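Local coordinates for uncharacterized protein (Xanthomonas campestris pv. vesicatoria, PDB 4FC9) that is the C-terminal domain of the type III effector XopL, delivered into plant host cells, where it probably acts as an E3 ubiquitin ligase, at residues 85-90 against 159-164; 133-138 against 155-160. One frame throughout, in Å; residues are numbered along the deposited sequence.

Contact 1: 85-90 against 159-164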
loop_
_atom_site.group_PDB
_atom_site.type_symbol
_atom_site.label_atom_id
_atom_site.label_comp_id
_atom_site.label_asym_id
_atom_site.label_seq_id
_atom_site.Cartn_x
_atom_site.Cartn_y
_atom_site.Cartn_z
ATOM N N LEU A 85 -1.969 10.371 3.275
ATOM C CA LEU A 85 -3.212 10.327 4.036
ATOM C C LEU A 85 -4.341 10.954 3.229
ATOM O O LEU A 85 -5.416 10.377 3.103
ATOM C CB LEU A 85 -3.052 11.022 5.395
ATOM C CG LEU A 85 -2.476 10.157 6.525
ATOM C CD1 LEU A 85 -2.106 10.992 7.743
ATOM C CD2 LEU A 85 -3.457 9.052 6.906
ATOM N N ALA A 86 -4.086 12.127 2.660
ATOM C CA ALA A 86 -5.089 12.818 1.858
ATOM C C ALA A 86 -5.454 12.041 0.599
ATOM O O ALA A 86 -6.632 11.934 0.257
ATOM C CB ALA A 86 -4.620 14.220 1.505
ATOM N N GLU A 87 -4.443 11.508 -0.085
ATOM C CA GLU A 87 -4.662 10.694 -1.281
ATOM C C GLU A 87 -5.551 9.490 -0.984
ATOM O O GLU A 87 -6.392 9.114 -1.796
ATOM C CB GLU A 87 -3.330 10.213 -1.865
ATOM C CG GLU A 87 -2.509 11.290 -2.534
ATOM C CD GLU A 87 -1.166 10.781 -3.007
ATOM O OE1 GLU A 87 -0.958 9.552 -3.008
ATOM O OE2 GLU A 87 -0.309 11.608 -3.371
ATOM N N SER A 88 -5.370 8.897 0.191
ATOM C CA SER A 88 -6.120 7.703 0.560
ATOM C C SER A 88 -7.600 8.002 0.823
ATOM O O SER A 88 -8.421 7.091 0.883
ATOM C CB SER A 88 -5.479 7.017 1.765
ATOM O OG SER A 88 -5.692 7.765 2.948
ATOM N N ARG A 89 -7.932 9.279 0.972
ATOM C CA ARG A 89 -9.317 9.701 1.126
ATOM C C ARG A 89 -9.917 10.106 -0.214
ATOM O O ARG A 89 -11.111 10.377 -0.313
ATOM C CB ARG A 89 -9.408 10.880 2.091
ATOM C CG ARG A 89 -9.744 10.507 3.523
ATOM C CD ARG A 89 -8.645 9.707 4.166
ATOM N NE ARG A 89 -8.594 9.925 5.608
ATOM C CZ ARG A 89 -7.758 9.301 6.436
ATOM N NH1 ARG A 89 -7.783 9.574 7.737
ATOM N NH2 ARG A 89 -6.896 8.405 5.967
ATOM N N ASP A 90 -9.075 10.151 -1.240
ATOM C CA ASP A 90 -9.473 10.638 -2.557
ATOM C C ASP A 90 -10.210 9.573 -3.372
ATOM O O ASP A 90 -9.728 8.455 -3.530
ATOM C CB ASP A 90 -8.243 11.142 -3.316
ATOM C CG ASP A 90 -8.549 11.514 -4.748
ATOM O OD1 ASP A 90 -7.638 11.385 -5.591
ATOM O OD2 ASP A 90 -9.687 11.942 -5.035
ATOM N N VAL A 159 4.214 2.199 3.795
ATOM C CA VAL A 159 5.039 1.619 2.735
ATOM C C VAL A 159 4.169 0.831 1.763
ATOM O O VAL A 159 4.371 0.891 0.548
ATOM C CB VAL A 159 6.159 0.716 3.302
ATOM C CG1 VAL A 159 6.903 0.016 2.172
ATOM C CG2 VAL A 159 7.125 1.523 4.152
ATOM N N GLN A 160 3.191 0.104 2.301
ATOM C CA GLN A 160 2.212 -0.601 1.474
ATOM C C GLN A 160 1.547 0.352 0.509
ATOM O O GLN A 160 1.409 0.050 -0.675
ATOM C CB GLN A 160 1.122 -1.250 2.327
ATOM C CG GLN A 160 1.450 -2.630 2.825
ATOM C CD GLN A 160 0.207 -3.433 3.129
ATOM O OE1 GLN A 160 -0.676 -2.973 3.846
ATOM N NE2 GLN A 160 0.122 -4.632 2.574
HETATM N N MSE A 161 1.124 1.501 1.024
HETATM C CA MSE A 161 0.452 2.474 0.190
HETATM C C MSE A 161 1.403 3.094 -0.817
HETATM O O MSE A 161 0.994 3.447 -1.926
HETATM C CB MSE A 161 -0.220 3.568 1.012
HETATM C CG MSE A 161 -1.129 4.402 0.125
HETATM SE SE MSE A 161 -1.961 5.887 0.947
HETATM C CE MSE A 161 -2.477 6.840 -0.687
ATOM N N TRP A 162 2.672 3.219 -0.441
ATOM C CA TRP A 162 3.649 3.726 -1.386
ATOM C C TRP A 162 3.712 2.809 -2.595
ATOM O O TRP A 162 3.668 3.271 -3.732
ATOM C CB TRP A 162 5.034 3.870 -0.767
ATOM C CG TRP A 162 5.993 4.500 -1.732
ATOM C CD1 TRP A 162 6.237 5.833 -1.896
ATOM C CD2 TRP A 162 6.807 3.822 -2.697
ATOM N NE1 TRP A 162 7.168 6.025 -2.889
ATOM C CE2 TRP A 162 7.533 4.806 -3.397
ATOM C CE3 TRP A 162 7.001 2.476 -3.029
ATOM C CZ2 TRP A 162 8.437 4.486 -4.412
ATOM C CZ3 TRP A 162 7.900 2.161 -4.035
ATOM C CH2 TRP A 162 8.605 3.161 -4.714
ATOM N N LYS A 163 3.803 1.507 -2.343
ATOM C CA LYS A 163 3.790 0.535 -3.426
ATOM C C LYS A 163 2.500 0.634 -4.223
ATOM O O LYS A 163 2.530 0.658 -5.449
ATOM C CB LYS A 163 3.958 -0.885 -2.898
ATOM C CG LYS A 163 3.826 -1.933 -3.982
ATOM C CD LYS A 163 4.660 -3.151 -3.670
ATOM C CE LYS A 163 3.788 -4.351 -3.393
ATOM N NZ LYS A 163 4.614 -5.569 -3.152
ATOM N N THR A 164 1.375 0.706 -3.520
ATOM C CA THR A 164 0.061 0.786 -4.158
ATOM C C THR A 164 -0.039 1.940 -5.151
ATOM O O THR A 164 -0.471 1.750 -6.284
ATOM C CB THR A 164 -1.069 0.909 -3.115
ATOM O OG1 THR A 164 -1.175 -0.314 -2.381
ATOM C CG2 THR A 164 -2.397 1.188 -3.798
#
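Met161, a selenomethionine, carries the apolar contact alone on its side, reaching from helix 152-171 to the C-terminal part of helix 79-88. Its chain is fully extended, with CG anti to the backbone N (chi1 -169°); the CA atoms of Ser88 and Met161, the nearest pair, are 8.4 Å apart. SE of Met161 lies 3.8 Å from CB of Ser88, which points toward helix 152-171. The terminal methyl CE of Met161 is 3.7 Å from both the backbone N of Ser88 and CB of Glu87, and the glutamate and selenomethionine chains run obliquely across one another.

The polar bonds run beside this contact. OG of Ser88 sits between its backbone N and carbonyl carbon (chi1 72°), from where it bonds O of Leu85 at 2.6 Å, 27° outside the carbonyl plane. A weak bond from NH2 of Arg89 also reaches OG of Ser88. OE1 of Glu87 lies beside the methyl, 3.9 Å from CE of Met161, while OE2 forms a salt bridge with NH2 of Arg165, a second link between the two helices.

The contact is buried near the middle of the bilobal domain, where Phe93 of helix 91-101 also packs on Met161, while Trp162 turns to helix 32-49.

Contact 2: 133-138 against 155-160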
loop_
_atom_site.group_PDB
_atom_site.type_symbol
_atom_site.label_atom_id
_atom_site.label_comp_id
_atom_site.label_asym_id
_atom_site.label_seq_id
_atom_site.Cartn_x
_atom_site.Cartn_y
_atom_site.Cartn_z
ATOM N N LEU A 133 -3.751 3.805 3.264
ATOM C CA LEU A 133 -3.886 4.477 4.554
ATOM C C LEU A 133 -5.283 5.017 4.813
ATOM O O LEU A 133 -5.501 5.734 5.782
ATOM C CB LEU A 133 -2.868 5.617 4.671
ATOM C CG LEU A 133 -1.389 5.238 4.760
ATOM C CD1 LEU A 133 -0.530 6.459 4.543
ATOM C CD2 LEU A 133 -1.086 4.599 6.103
ATOM N N GLY A 134 -6.230 4.666 3.957
ATOM C CA GLY A 134 -7.574 5.208 4.064
ATOM C C GLY A 134 -8.620 4.207 4.509
ATOM O O GLY A 134 -9.818 4.455 4.374
ATOM N N ILE A 135 -8.170 3.080 5.048
ATOM C CA ILE A 135 -9.080 2.031 5.486
ATOM C C ILE A 135 -9.774 2.393 6.795
ATOM O O ILE A 135 -9.275 3.202 7.577
ATOM C CB ILE A 135 -8.348 0.688 5.640
ATOM C CG1 ILE A 135 -7.264 0.791 6.715
ATOM C CG2 ILE A 135 -7.747 0.256 4.301
ATOM C CD1 ILE A 135 -6.585 -0.527 7.017
ATOM N N VAL A 136 -10.936 1.793 7.026
ATOM C CA VAL A 136 -11.731 2.121 8.201
ATOM C C VAL A 136 -11.876 0.939 9.156
ATOM O O VAL A 136 -11.750 -0.218 8.751
ATOM C CB VAL A 136 -13.124 2.670 7.804
ATOM C CG1 VAL A 136 -12.977 4.018 7.111
ATOM C CG2 VAL A 136 -13.860 1.680 6.912
ATOM N N ASP A 137 -12.129 1.235 10.428
ATOM C CA ASP A 137 -12.305 0.192 11.425
ATOM C C ASP A 137 -13.748 -0.301 11.447
ATOM O O ASP A 137 -14.559 0.098 10.612
ATOM C CB ASP A 137 -11.866 0.678 12.810
ATOM C CG ASP A 137 -12.644 1.900 13.289
ATOM O OD1 ASP A 137 -13.794 2.115 12.853
ATOM O OD2 ASP A 137 -12.096 2.649 14.123
ATOM N N HIS A 138 -14.072 -1.142 12.420
ATOM C CA HIS A 138 -15.404 -1.722 12.505
ATOM C C HIS A 138 -16.485 -0.675 12.784
ATOM O O HIS A 138 -17.672 -0.953 12.637
ATOM C CB HIS A 138 -15.441 -2.805 13.580
ATOM C CG HIS A 138 -15.444 -2.263 14.971
ATOM N ND1 HIS A 138 -14.291 -1.894 15.627
ATOM C CD2 HIS A 138 -16.463 -2.013 15.827
ATOM C CE1 HIS A 138 -14.597 -1.443 16.831
ATOM N NE2 HIS A 138 -15.908 -1.508 16.977
ATOM N N LEU A 155 3.813 2.572 9.947
ATOM C CA LEU A 155 4.762 2.841 8.879
ATOM C C LEU A 155 4.792 1.728 7.830
ATOM O O LEU A 155 4.990 1.993 6.646
ATOM C CB LEU A 155 6.155 3.089 9.442
ATOM C CG LEU A 155 6.310 4.471 10.063
ATOM C CD1 LEU A 155 7.675 4.605 10.687
ATOM C CD2 LEU A 155 6.093 5.543 9.005
ATOM N N ALA A 156 4.592 0.488 8.261
ATOM C CA ALA A 156 4.522 -0.610 7.311
ATOM C C ALA A 156 3.326 -0.404 6.386
ATOM O O ALA A 156 3.416 -0.655 5.189
ATOM C CB ALA A 156 4.422 -1.942 8.023
ATOM N N LYS A 157 2.213 0.076 6.935
ATOM C CA LYS A 157 1.054 0.362 6.101
ATOM C C LYS A 157 1.349 1.497 5.125
ATOM O O LYS A 157 0.905 1.467 3.981
ATOM C CB LYS A 157 -0.194 0.672 6.935
ATOM C CG LYS A 157 -1.433 0.978 6.090
ATOM C CD LYS A 157 -1.867 -0.206 5.231
ATOM C CE LYS A 157 -2.411 -1.333 6.086
ATOM N NZ LYS A 157 -2.998 -2.426 5.262
ATOM N N ALA A 158 2.107 2.493 5.572
ATOM C CA ALA A 158 2.457 3.608 4.702
ATOM C C ALA A 158 3.319 3.145 3.536
ATOM O O ALA A 158 3.173 3.632 2.419
ATOM C CB ALA A 158 3.153 4.704 5.484
ATOM N N VAL A 159 4.214 2.199 3.795
ATOM C CA VAL A 159 5.039 1.619 2.735
ATOM C C VAL A 159 4.169 0.831 1.763
ATOM O O VAL A 159 4.371 0.891 0.548
ATOM C CB VAL A 159 6.159 0.716 3.302
ATOM C CG1 VAL A 159 6.903 0.016 2.172
ATOM C CG2 VAL A 159 7.125 1.523 4.152
ATOM N N GLN A 160 3.191 0.104 2.301
ATOM C CA GLN A 160 2.212 -0.601 1.474
ATOM C C GLN A 160 1.547 0.352 0.509
ATOM O O GLN A 160 1.409 0.050 -0.675
ATOM C CB GLN A 160 1.122 -1.250 2.327
ATOM C CG GLN A 160 1.450 -2.630 2.825
ATOM C CD GLN A 160 0.207 -3.433 3.129
ATOM O OE1 GLN A 160 -0.676 -2.973 3.846
ATOM N NE2 GLN A 160 0.122 -4.632 2.574
#
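Leu133 and Lys157 pass each other in opposite directions, the leucine reaching into helix 152-171 as the lysine runs out over the loop. The two branches of Leu133 divide the helix surface between them. CD2 of Leu133 meets the lysine chain, 3.6 Å from CG of Lys157, and also lies 3.9 Å from the backbone N of Ala158. CD1 of Leu133 faces the next residue, 4.2 Å from CB of Ala158. With CG of Leu133 anti to its own carbonyl carbon, the fork is carried nearer the helix than the direction of its CB alone would take it.

The loop segment, which has no regular secondary structure, belongs to the connection between helices 112-129 and 152-171 of this all-helical domain. Its leucine fits between two helices, for Leu133 also touches Met84 and Ser88 of helix 79-88, and Ala158 leans on Leu81 of that same helix.

Lys157 is bent at both chi2 and chi3 (63° and 69°), a fold that lays its methylenes beside the leucine and then turns the amine along the helix surface toward Gln160, about one turn further on. There NZ of Lys157 bonds OE1 of Gln160 at 2.8 Å, nearly in line with the amide C=O (167°), and has the carbonyl of Ser130 as a second partner. These two oxygens hold the amine while the aliphatic part of the lysine serves as an apolar surface. Ile135 comes up to its far end more loosely, CD1 of Ile135 lying 4.4 Å from CE of Lys157.

In the fold
Contacts 1 and 2 use successive turns of helix 152-171, and their centres are about 8 Å apart. Their segments overlap at Val159 and Gln160, while the touching residues, Lys157 and Ala158 against Met161, lie about one turn apart. They also meet directly, because segment 133-138 begins beside the C-terminal part of helix 79-88. The SE atom of Met161 is 3.6 Å from N of Leu133, and CB of Ser88 packs 3.3 Å from N of Gly134. Nearby, NH2 of Arg89 approaches O of Leu133 to 3.0 Å. Helix 79-88, the loop and helix 152-171 thus converge on one cluster close to the centre of the chain, more tightly enclosed at contact 1 than at contact 2.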